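PDB 3QD7: probable DNA endonuclease SmrA from Escherichia coli, which binds DNA and acts as a DNA endonuclease, a stand-alone small MutS-related protein seen here as the part that includes its Smr domain. Local coordinates for residues A[24-38]-A[101-115]. Residues are numbered along the deposited sequence; the frame is centred on the assembly and turned at random.
Sequences LEFRREGLQHGVLDK and ARWLTEFDDVQAYCT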
ATOM      1  N   LEU A  24      -9.348   2.902   2.602  1.00 26.53           N
ATOM      2  CA  LEU A  24      -8.144   3.426   1.990  1.00 23.36           C
ATOM      3  C   LEU A  24      -8.533   3.783   0.574  1.00 26.20           C
ATOM      4  O   LEU A  24      -8.983   2.923  -0.160  1.00 26.05           O
ATOM      5  CB  LEU A  24      -7.017   2.366   2.006  1.00 24.30           C
ATOM      6  CG  LEU A  24      -5.813   2.653   2.889  1.00 27.18           C
ATOM      7  CD1 LEU A  24      -6.196   3.138   4.291  1.00 23.08           C
ATOM      8  CD2 LEU A  24      -4.864   1.476   2.936  1.00 21.30           C
ATOM      9  N   GLU A  25      -8.404   5.054   0.215  1.00 22.25           N
ATOM     10  CA  GLU A  25      -8.583   5.502  -1.152  1.00 22.13           C
ATOM     11  C   GLU A  25      -7.701   6.714  -1.447  1.00 24.30           C
ATOM     12  O   GLU A  25      -7.584   7.650  -0.625  1.00 20.97           O
ATOM     13  CB  GLU A  25     -10.037   5.826  -1.429  1.00 24.63           C
ATOM     14  CG  GLU A  25     -10.943   4.614  -1.636  1.00 31.98           C
ATOM     15  CD  GLU A  25     -12.389   5.020  -1.834  1.00 35.60           C
ATOM     16  OE1 GLU A  25     -12.663   6.238  -1.688  1.00 34.45           O
ATOM     17  OE2 GLU A  25     -13.244   4.142  -2.130  1.00 34.10           O
ATOM     18  N   PHE A  26      -7.055   6.687  -2.605  1.00 20.90           N
ATOM     19  CA  PHE A  26      -6.135   7.747  -2.996  1.00 23.02           C
ATOM     20  C   PHE A  26      -6.050   7.711  -4.497  1.00 20.45           C
ATOM     21  O   PHE A  26      -5.934   6.632  -5.083  1.00 18.19           O
ATOM     22  CB  PHE A  26      -4.728   7.540  -2.371  1.00 21.03           C
ATOM     23  CG  PHE A  26      -3.676   8.473  -2.905  1.00 19.33           C
ATOM     24  CD1 PHE A  26      -3.626   9.799  -2.500  1.00 18.49           C
ATOM     25  CD2 PHE A  26      -2.728   8.021  -3.796  1.00 18.56           C
ATOM     26  CE1 PHE A  26      -2.650  10.690  -3.014  1.00 21.83           C
ATOM     27  CE2 PHE A  26      -1.751   8.871  -4.301  1.00 21.10           C
ATOM     28  CZ  PHE A  26      -1.720  10.227  -3.907  1.00 21.06           C
ATOM     29  N   ARG A  27      -6.091   8.889  -5.115  1.00 20.15           N
ATOM     30  CA  ARG A  27      -5.932   9.008  -6.545  1.00 23.26           C
ATOM     31  C   ARG A  27      -5.204  10.319  -6.846  1.00 24.67           C
ATOM     32  O   ARG A  27      -5.612  11.381  -6.371  1.00 24.21           O
ATOM     33  CB  ARG A  27      -7.305   8.954  -7.225  1.00 26.29           C
ATOM     34  CG  ARG A  27      -7.285   9.069  -8.744  1.00 30.57           C
ATOM     35  CD  ARG A  27      -8.719   9.191  -9.308  1.00 33.86           C
ATOM     36  NE  ARG A  27      -9.449  10.313  -8.706  1.00 32.89           N
ATOM     37  CZ  ARG A  27     -10.737  10.285  -8.367  1.00 36.38           C
ATOM     38  NH1 ARG A  27     -11.451   9.186  -8.562  1.00 32.31           N
ATOM     39  NH2 ARG A  27     -11.307  11.357  -7.823  1.00 39.69           N
ATOM     40  N   ARG A  28      -4.111  10.236  -7.613  1.00 20.47           N
ATOM     41  CA  ARG A  28      -3.409  11.441  -8.043  1.00 29.88           C
ATOM     42  C   ARG A  28      -4.211  12.155  -9.118  1.00 26.56           C
ATOM     43  O   ARG A  28      -4.954  11.518  -9.861  1.00 20.70           O
ATOM     44  CB  ARG A  28      -2.016  11.119  -8.581  1.00 23.44           C
ATOM     45  CG  ARG A  28      -1.067  10.717  -7.469  1.00 31.32           C
ATOM     46  CD  ARG A  28       0.356  11.139  -7.731  1.00 31.25           C
ATOM     47  NE  ARG A  28       1.239  10.189  -7.077  1.00 30.32           N
ATOM     48  CZ  ARG A  28       1.742  10.347  -5.862  1.00 27.88           C
ATOM     49  NH1 ARG A  28       1.478  11.446  -5.155  1.00 26.54           N
ATOM     50  NH2 ARG A  28       2.517   9.405  -5.362  1.00 24.31           N
ATOM     51  N   GLU A  29      -4.066  13.478  -9.162  1.00 28.40           N
ATOM     52  CA  GLU A  29      -4.612  14.324 -10.233  1.00 30.78           C
ATOM     53  C   GLU A  29      -3.907  14.006 -11.539  1.00 28.12           C
ATOM     54  O   GLU A  29      -2.723  13.681 -11.550  1.00 22.61           O
ATOM     55  CB  GLU A  29      -4.367  15.816  -9.932  1.00 31.06           C
ATOM     56  CG  GLU A  29      -4.917  16.331  -8.598  1.00 41.05           C
ATOM     57  CD  GLU A  29      -4.117  15.861  -7.355  1.00 52.37           C
ATOM     58  OE1 GLU A  29      -2.896  15.550  -7.476  1.00 49.72           O
ATOM     59  OE2 GLU A  29      -4.727  15.801  -6.252  1.00 44.88           O
ATOM     60  N   GLY A  30      -4.645  14.112 -12.633  1.00 23.17           N
ATOM     61  CA  GLY A  30      -4.069  14.104 -13.970  1.00 21.93           C
ATOM     62  C   GLY A  30      -3.757  12.752 -14.583  1.00 21.59           C
ATOM     63  O   GLY A  30      -2.990  12.685 -15.538  1.00 20.18           O
ATOM     64  N   LEU A  31      -4.349  11.689 -14.042  1.00 19.31           N
ATOM     65  CA  LEU A  31      -4.210  10.329 -14.553  1.00 18.86           C
ATOM     66  C   LEU A  31      -5.006  10.084 -15.818  1.00 20.10           C
ATOM     67  O   LEU A  31      -6.019  10.714 -16.041  1.00 19.15           O
ATOM     68  CB  LEU A  31      -4.730   9.349 -13.497  1.00 18.43           C
ATOM     69  CG  LEU A  31      -3.955   9.237 -12.187  1.00 20.12           C
ATOM     70  CD1 LEU A  31      -4.642   8.149 -11.330  1.00 23.55           C
ATOM     71  CD2 LEU A  31      -2.490   8.902 -12.445  1.00 22.03           C
ATOM     72  N   GLN A  32      -4.581   9.102 -16.604  1.00 23.12           N
ATOM     73  CA  GLN A  32      -5.303   8.674 -17.800  1.00 21.71           C
ATOM     74  C   GLN A  32      -6.626   8.000 -17.450  1.00 26.11           C
ATOM     75  O   GLN A  32      -6.721   7.280 -16.438  1.00 25.88           O
ATOM     76  CB  GLN A  32      -4.449   7.713 -18.625  1.00 24.54           C
ATOM     77  CG  GLN A  32      -5.125   7.251 -19.951  1.00 28.89           C
ATOM     78  CD  GLN A  32      -4.195   6.462 -20.866  1.00 37.50           C
ATOM     79  OE1 GLN A  32      -3.045   6.196 -20.515  1.00 38.03           O
ATOM     80  NE2 GLN A  32      -4.700   6.076 -22.048  1.00 39.15           N
ATOM     81  N   HIS A  33      -7.632   8.211 -18.300  1.00 29.22           N
ATOM     82  CA  HIS A  33      -8.947   7.622 -18.108  1.00 33.63           C
ATOM     83  C   HIS A  33      -9.018   6.162 -17.605  1.00 41.25           C
ATOM     84  O   HIS A  33      -9.867   5.833 -16.767  1.00 46.31           O
ATOM     85  CB  HIS A  33      -9.819   7.795 -19.357  1.00 31.20           C
ATOM     86  CG  HIS A  33     -11.183   7.202 -19.217  1.00 36.16           C
ATOM     87  ND1 HIS A  33     -12.066   7.595 -18.236  1.00 41.99           N
ATOM     88  CD2 HIS A  33     -11.806   6.225 -19.915  1.00 40.73           C
ATOM     89  CE1 HIS A  33     -13.185   6.901 -18.350  1.00 43.34           C
ATOM     90  NE2 HIS A  33     -13.049   6.057 -19.358  1.00 45.21           N
ATOM     91  N   GLY A  34      -8.162   5.283 -18.098  1.00 37.02           N
ATOM     92  CA  GLY A  34      -8.267   3.862 -17.688  1.00 41.88           C
ATOM     93  C   GLY A  34      -7.638   3.379 -16.377  1.00 44.31           C
ATOM     94  O   GLY A  34      -7.880   2.236 -15.957  1.00 38.25           O
ATOM     95  N   VAL A  35      -6.848   4.241 -15.726  1.00 36.42           N
ATOM     96  CA  VAL A  35      -5.955   3.838 -14.613  1.00 37.87           C
ATOM     97  C   VAL A  35      -6.660   3.109 -13.450  1.00 40.46           C
ATOM     98  O   VAL A  35      -6.146   2.135 -12.905  1.00 42.95           O
ATOM     99  CB  VAL A  35      -5.073   5.043 -14.105  1.00 38.93           C
ATOM    100  CG1 VAL A  35      -4.228   4.649 -12.876  1.00 39.44           C
ATOM    101  CG2 VAL A  35      -4.159   5.562 -15.236  1.00 32.22           C
ATOM    102  N   LEU A  36      -7.863   3.558 -13.126  1.00 43.95           N
ATOM    103  CA  LEU A  36      -8.580   3.097 -11.958  1.00 39.30           C
ATOM    104  C   LEU A  36      -9.194   1.697 -12.100  1.00 50.72           C
ATOM    105  O   LEU A  36      -9.341   0.964 -11.109  1.00 46.51           O
ATOM    106  CB  LEU A  36      -9.594   4.163 -11.552  1.00 49.15           C
ATOM    107  CG  LEU A  36      -8.930   5.473 -11.063  1.00 54.01           C
ATOM    108  CD1 LEU A  36      -7.939   5.191  -9.930  1.00 44.01           C
ATOM    109  CD2 LEU A  36      -8.239   6.311 -12.178  1.00 58.46           C
ATOM    110  N   ASP A  37      -9.544   1.331 -13.332  1.00 62.45           N
ATOM    111  CA  ASP A  37      -9.968  -0.033 -13.655  1.00 57.34           C
ATOM    112  C   ASP A  37      -8.826  -1.015 -13.473  1.00 59.07           C
ATOM    113  O   ASP A  37      -9.042  -2.198 -13.218  1.00 58.53           O
ATOM    114  CB  ASP A  37     -10.502  -0.115 -15.088  1.00 67.23           C
ATOM    115  CG  ASP A  37     -12.004  -0.376 -15.140  1.00 71.72           C
ATOM    116  OD1 ASP A  37     -12.746   0.136 -14.268  1.00 73.55           O
ATOM    117  OD2 ASP A  37     -12.442  -1.113 -16.049  1.00 70.59           O
ATOM    118  N   LYS A  38      -7.606  -0.507 -13.617  1.00 50.02           N
ATOM    119  CA  LYS A  38      -6.391  -1.248 -13.290  1.00 42.69           C
ATOM    120  C   LYS A  38      -6.427  -1.759 -11.855  1.00 39.91           C
ATOM    121  O   LYS A  38      -5.896  -2.830 -11.561  1.00 41.83           O
ATOM    122  CB  LYS A  38      -5.168  -0.340 -13.513  1.00 46.65           C
ATOM    123  CG  LYS A  38      -3.864  -1.057 -13.738  1.00 37.02           C
ATOM    124  CD  LYS A  38      -2.796  -0.097 -14.231  1.00 34.27           C
ATOM    125  CE  LYS A  38      -2.183   0.676 -13.094  1.00 27.34           C
ATOM    126  NZ  LYS A  38      -0.799   1.145 -13.384  1.00 21.71           N
ATOM    127  N   ALA A 101      -0.949   3.900   4.128  1.00 23.56           N
ATOM    128  CA  ALA A 101      -1.654   4.982   3.431  1.00 25.59           C
ATOM    129  C   ALA A 101      -0.749   6.182   3.114  1.00 25.06           C
ATOM    130  O   ALA A 101      -0.803   6.729   2.024  1.00 23.50           O
ATOM    131  CB  ALA A 101      -2.862   5.438   4.236  1.00 23.29           C
ATOM    132  N   ARG A 102       0.063   6.599   4.083  1.00 20.41           N
ATOM    133  CA  ARG A 102       0.974   7.709   3.877  1.00 17.86           C
ATOM    134  C   ARG A 102       2.133   7.306   2.976  1.00 20.44           C
ATOM    135  O   ARG A 102       2.470   8.029   2.044  1.00 21.34           O
ATOM    136  CB  ARG A 102       1.537   8.167   5.223  1.00 22.08           C
ATOM    137  CG  ARG A 102       2.764   9.045   5.092  1.00 24.61           C
ATOM    138  CD  ARG A 102       3.461   9.172   6.406  1.00 35.19           C
ATOM    139  NE  ARG A 102       2.750  10.106   7.273  1.00 39.52           N
ATOM    140  CZ  ARG A 102       3.259  10.625   8.380  1.00 38.13           C
ATOM    141  NH1 ARG A 102       4.494  10.293   8.757  1.00 35.41           N
ATOM    142  NH2 ARG A 102       2.537  11.474   9.099  1.00 34.60           N
ATOM    143  N   TRP A 103       2.763   6.167   3.269  1.00 18.13           N
ATOM    144  CA  TRP A 103       3.971   5.755   2.527  1.00 19.89           C
ATOM    145  C   TRP A 103       3.755   5.638   1.028  1.00 21.91           C
ATOM    146  O   TRP A 103       4.633   6.005   0.242  1.00 15.10           O
ATOM    147  CB  TRP A 103       4.523   4.441   3.078  1.00 16.77           C
ATOM    148  CG  TRP A 103       4.980   4.537   4.504  1.00 17.53           C
ATOM    149  CD1 TRP A 103       5.362   5.662   5.181  1.00 18.60           C
ATOM    150  CD2 TRP A 103       5.119   3.451   5.423  1.00 19.67           C
ATOM    151  NE1 TRP A 103       5.725   5.340   6.474  1.00 23.80           N
ATOM    152  CE2 TRP A 103       5.589   3.986   6.643  1.00 22.78           C
ATOM    153  CE3 TRP A 103       4.923   2.081   5.324  1.00 15.88           C
ATOM    154  CZ2 TRP A 103       5.847   3.188   7.760  1.00 23.16           C
ATOM    155  CZ3 TRP A 103       5.181   1.290   6.423  1.00 20.17           C
ATOM    156  CH2 TRP A 103       5.624   1.846   7.636  1.00 19.60           C
ATOM    157  N   LEU A 104       2.573   5.147   0.626  1.00 17.80           N
ATOM    158  CA  LEU A 104       2.311   4.956  -0.787  1.00 16.31           C
ATOM    159  C   LEU A 104       2.245   6.280  -1.517  1.00 22.24           C
ATOM    160  O   LEU A 104       2.678   6.353  -2.659  1.00 22.88           O
ATOM    161  CB  LEU A 104       1.053   4.122  -1.045  1.00 14.12           C
ATOM    162  CG  LEU A 104       1.101   2.672  -0.585  1.00 20.16           C
ATOM    163  CD1 LEU A 104      -0.274   1.983  -0.714  1.00 19.92           C
ATOM    164  CD2 LEU A 104       2.195   1.891  -1.311  1.00 20.09           C
ATOM    165  N   THR A 105       1.726   7.332  -0.864  1.00 21.69           N
ATOM    166  CA  THR A 105       1.654   8.653  -1.513  1.00 22.58           C
ATOM    167  C   THR A 105       3.051   9.277  -1.703  1.00 25.36           C
ATOM    168  O   THR A 105       3.217  10.205  -2.505  1.00 27.86           O
ATOM    169  CB  THR A 105       0.770   9.659  -0.758  1.00 21.79           C
ATOM    170  OG1 THR A 105       1.414  10.020   0.468  1.00 22.13           O
ATOM    171  CG2 THR A 105      -0.635   9.084  -0.452  1.00 21.52           C
ATOM    172  N   GLU A 106       4.045   8.766  -0.979  1.00 22.21           N
ATOM    173  CA  GLU A 106       5.422   9.309  -1.046  1.00 25.59           C
ATOM    174  C   GLU A 106       6.270   8.805  -2.232  1.00 28.03           C
ATOM    175  O   GLU A 106       7.341   9.371  -2.543  1.00 26.52           O
ATOM    176  CB  GLU A 106       6.133   9.068   0.284  1.00 24.73           C
ATOM    177  CG  GLU A 106       5.563   9.955   1.347  1.00 24.33           C
ATOM    178  CD  GLU A 106       6.097   9.681   2.726  1.00 29.42           C
ATOM    179  OE1 GLU A 106       6.520   8.564   3.010  1.00 33.30           O
ATOM    180  OE2 GLU A 106       6.049  10.591   3.562  1.00 40.07           O
ATOM    181  N   PHE A 107       5.797   7.740  -2.879  1.00 24.32           N
ATOM    182  CA  PHE A 107       6.380   7.275  -4.112  1.00 22.52           C
ATOM    183  C   PHE A 107       5.826   8.070  -5.294  1.00 23.17           C
ATOM    184  O   PHE A 107       4.608   8.114  -5.537  1.00 18.14           O
ATOM    185  CB  PHE A 107       6.089   5.780  -4.312  1.00 22.46           C
ATOM    186  CG  PHE A 107       6.809   4.877  -3.335  1.00 21.01           C
ATOM    187  CD1 PHE A 107       8.147   4.531  -3.534  1.00 19.75           C
ATOM    188  CD2 PHE A 107       6.142   4.352  -2.227  1.00 19.18           C
ATOM    189  CE1 PHE A 107       8.818   3.705  -2.647  1.00 14.91           C
ATOM    190  CE2 PHE A 107       6.809   3.508  -1.329  1.00 17.71           C
ATOM    191  CZ  PHE A 107       8.146   3.178  -1.541  1.00 16.39           C
ATOM    192  N   ASP A 108       6.729   8.678  -6.040  1.00 20.66           N
ATOM    193  CA  ASP A 108       6.388   9.280  -7.320  1.00 24.54           C
ATOM    194  C   ASP A 108       5.593   8.352  -8.279  1.00 23.56           C
ATOM    195  O   ASP A 108       4.718   8.824  -9.001  1.00 21.03           O
ATOM    196  CB  ASP A 108       7.673   9.779  -8.013  1.00 22.75           C
ATOM    197  CG  ASP A 108       7.405  10.910  -8.958  1.00 32.93           C
ATOM    198  OD1 ASP A 108       6.768  11.904  -8.534  1.00 33.44           O
ATOM    199  OD2 ASP A 108       7.820  10.799 -10.124  1.00 33.59           O
ATOM    200  N   ASP A 109       5.878   7.044  -8.267  1.00 21.74           N
ATOM    201  CA  ASP A 109       5.290   6.098  -9.242  1.00 21.77           C
ATOM    202  C   ASP A 109       3.952   5.436  -8.806  1.00 22.18           C
ATOM    203  O   ASP A 109       3.359   4.642  -9.562  1.00 19.20           O
ATOM    204  CB  ASP A 109       6.295   5.014  -9.615  1.00 21.65           C
ATOM    205  CG  ASP A 109       7.519   5.563 -10.345  1.00 26.67           C
ATOM    206  OD1 ASP A 109       7.377   6.140 -11.442  1.00 30.38           O
ATOM    207  OD2 ASP A 109       8.635   5.406  -9.829  1.00 28.04           O
ATOM    208  N   VAL A 110       3.479   5.770  -7.614  1.00 21.72           N
ATOM    209  CA  VAL A 110       2.183   5.311  -7.144  1.00 26.73           C
ATOM    210  C   VAL A 110       1.103   6.256  -7.705  1.00 25.49           C
ATOM    211  O   VAL A 110       1.103   7.455  -7.422  1.00 25.13           O
ATOM    212  CB  VAL A 110       2.141   5.246  -5.585  1.00 23.12           C
ATOM    213  CG1 VAL A 110       0.694   5.240  -5.033  1.00 23.68           C
ATOM    214  CG2 VAL A 110       2.897   4.040  -5.091  1.00 21.94           C
ATOM    215  N   GLN A 111       0.200   5.706  -8.505  1.00 17.20           N
ATOM    216  CA  GLN A 111      -0.877   6.506  -9.135  1.00 17.91           C
ATOM    217  C   GLN A 111      -2.134   6.579  -8.270  1.00 16.30           C
ATOM    218  O   GLN A 111      -2.823   7.593  -8.244  1.00 18.95           O
ATOM    219  CB  GLN A 111      -1.259   5.936 -10.505  1.00 23.65           C
ATOM    220  CG  GLN A 111      -0.117   5.820 -11.517  1.00 21.57           C
ATOM    221  CD  GLN A 111      -0.416   4.811 -12.618  1.00 25.97           C
ATOM    222  OE1 GLN A 111      -0.309   5.117 -13.817  1.00 31.44           O
ATOM    223  NE2 GLN A 111      -0.801   3.611 -12.225  1.00 15.86           N
ATOM    224  N   ALA A 112      -2.456   5.471  -7.603  1.00 23.17           N
ATOM    225  CA  ALA A 112      -3.681   5.355  -6.855  1.00 20.36           C
ATOM    226  C   ALA A 112      -3.608   4.141  -5.943  1.00 19.85           C
ATOM    227  O   ALA A 112      -2.804   3.243  -6.160  1.00 21.52           O
ATOM    228  CB  ALA A 112      -4.886   5.207  -7.837  1.00 22.15           C
ATOM    229  N   TYR A 113      -4.475   4.103  -4.941  1.00 17.25           N
ATOM    230  CA  TYR A 113      -4.747   2.891  -4.203  1.00 18.42           C
ATOM    231  C   TYR A 113      -6.190   2.911  -3.703  1.00 23.52           C
ATOM    232  O   TYR A 113      -6.858   3.967  -3.711  1.00 19.86           O
ATOM    233  CB  TYR A 113      -3.736   2.637  -3.061  1.00 15.58           C
ATOM    234  CG  TYR A 113      -3.619   3.723  -1.998  1.00 15.16           C
ATOM    235  CD1 TYR A 113      -4.581   3.886  -1.036  1.00 14.90           C
ATOM    236  CD2 TYR A 113      -2.497   4.557  -1.949  1.00 16.79           C
ATOM    237  CE1 TYR A 113      -4.474   4.861  -0.074  1.00 18.44           C
ATOM    238  CE2 TYR A 113      -2.378   5.543  -0.957  1.00 14.00           C
ATOM    239  CZ  TYR A 113      -3.369   5.684  -0.036  1.00 16.67           C
ATOM    240  OH  TYR A 113      -3.275   6.639   0.932  1.00 17.63           O
ATOM    241  N   CYS A 114      -6.667   1.736  -3.289  1.00 21.73           N
ATOM    242  CA  CYS A 114      -8.000   1.604  -2.681  1.00 23.27           C
ATOM    243  C   CYS A 114      -8.125   0.274  -1.934  1.00 22.07           C
ATOM    244  O   CYS A 114      -7.345  -0.643  -2.154  1.00 20.62           O
ATOM    245  CB  CYS A 114      -9.098   1.723  -3.729  1.00 22.15           C
ATOM    246  SG  CYS A 114      -9.169   0.281  -4.810  1.00 30.06           S
ATOM    247  N   THR A 115      -9.120   0.180  -1.060  1.00 20.33           N
ATOM    248  CA  THR A 115      -9.339  -1.037  -0.276  1.00 20.58           C
ATOM    249  C   THR A 115      -9.591  -2.204  -1.260  1.00 20.83           C
ATOM    250  O   THR A 115     -10.213  -2.008  -2.292  1.00 19.59           O
ATOM    251  CB  THR A 115     -10.477  -0.802   0.766  1.00 21.68           C
ATOM    252  OG1 THR A 115     -10.102   0.268   1.645  1.00 23.56           O
ATOM    253  CG2 THR A 115     -10.695  -2.006   1.616  1.00 20.89           C
TER
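The backbone oxygen of V110 takes two nitrogens of one side chain, R28: NE of R28 lies 2.8 Å from O of V110 and nearly in line with its C=O, though the bond bends at the hydrogen (136°) and the oxygen is tilted from the guanidinium plane, and NH2 adds a weak bond. The same NH2 reaches T105 O at 3.0 Å; that oxygen lies in the guanidinium plane, whereas the nitrogen stands above the carbonyl plane of T105. One arginine thus ties the beginning of strand 110-115 to the last part of helix 92-105, its hydrogen bonds here going to main-chain carbonyls. The chain bends at chi2 (-147°), bringing one face of the guanidinium up against the edge of the F26 ring at CZ. Were R28 an alanine, the T105 and V110 carbonyls would probably lose these donors and the F26 ring edge its flat neighbour.

F26 is itself wedged in: CG2 of T105 sits over the centre of its ring, 3.6 Å from the centroid, while CB of F26 lies over the Y113 ring, a CH-pi contact of 3.4 Å to the centroid. In the backbone, F26 and Y113 form an antiparallel hydrogen-bonded pair, and one further straight bond, R28 N to Q111 O, follows just past the strand end.

Strand 25-27 is thereby added as an outer strand of the mixed sheet, consistent with backbone bonds fixing the pairing while F26 and R28 tie it to T105.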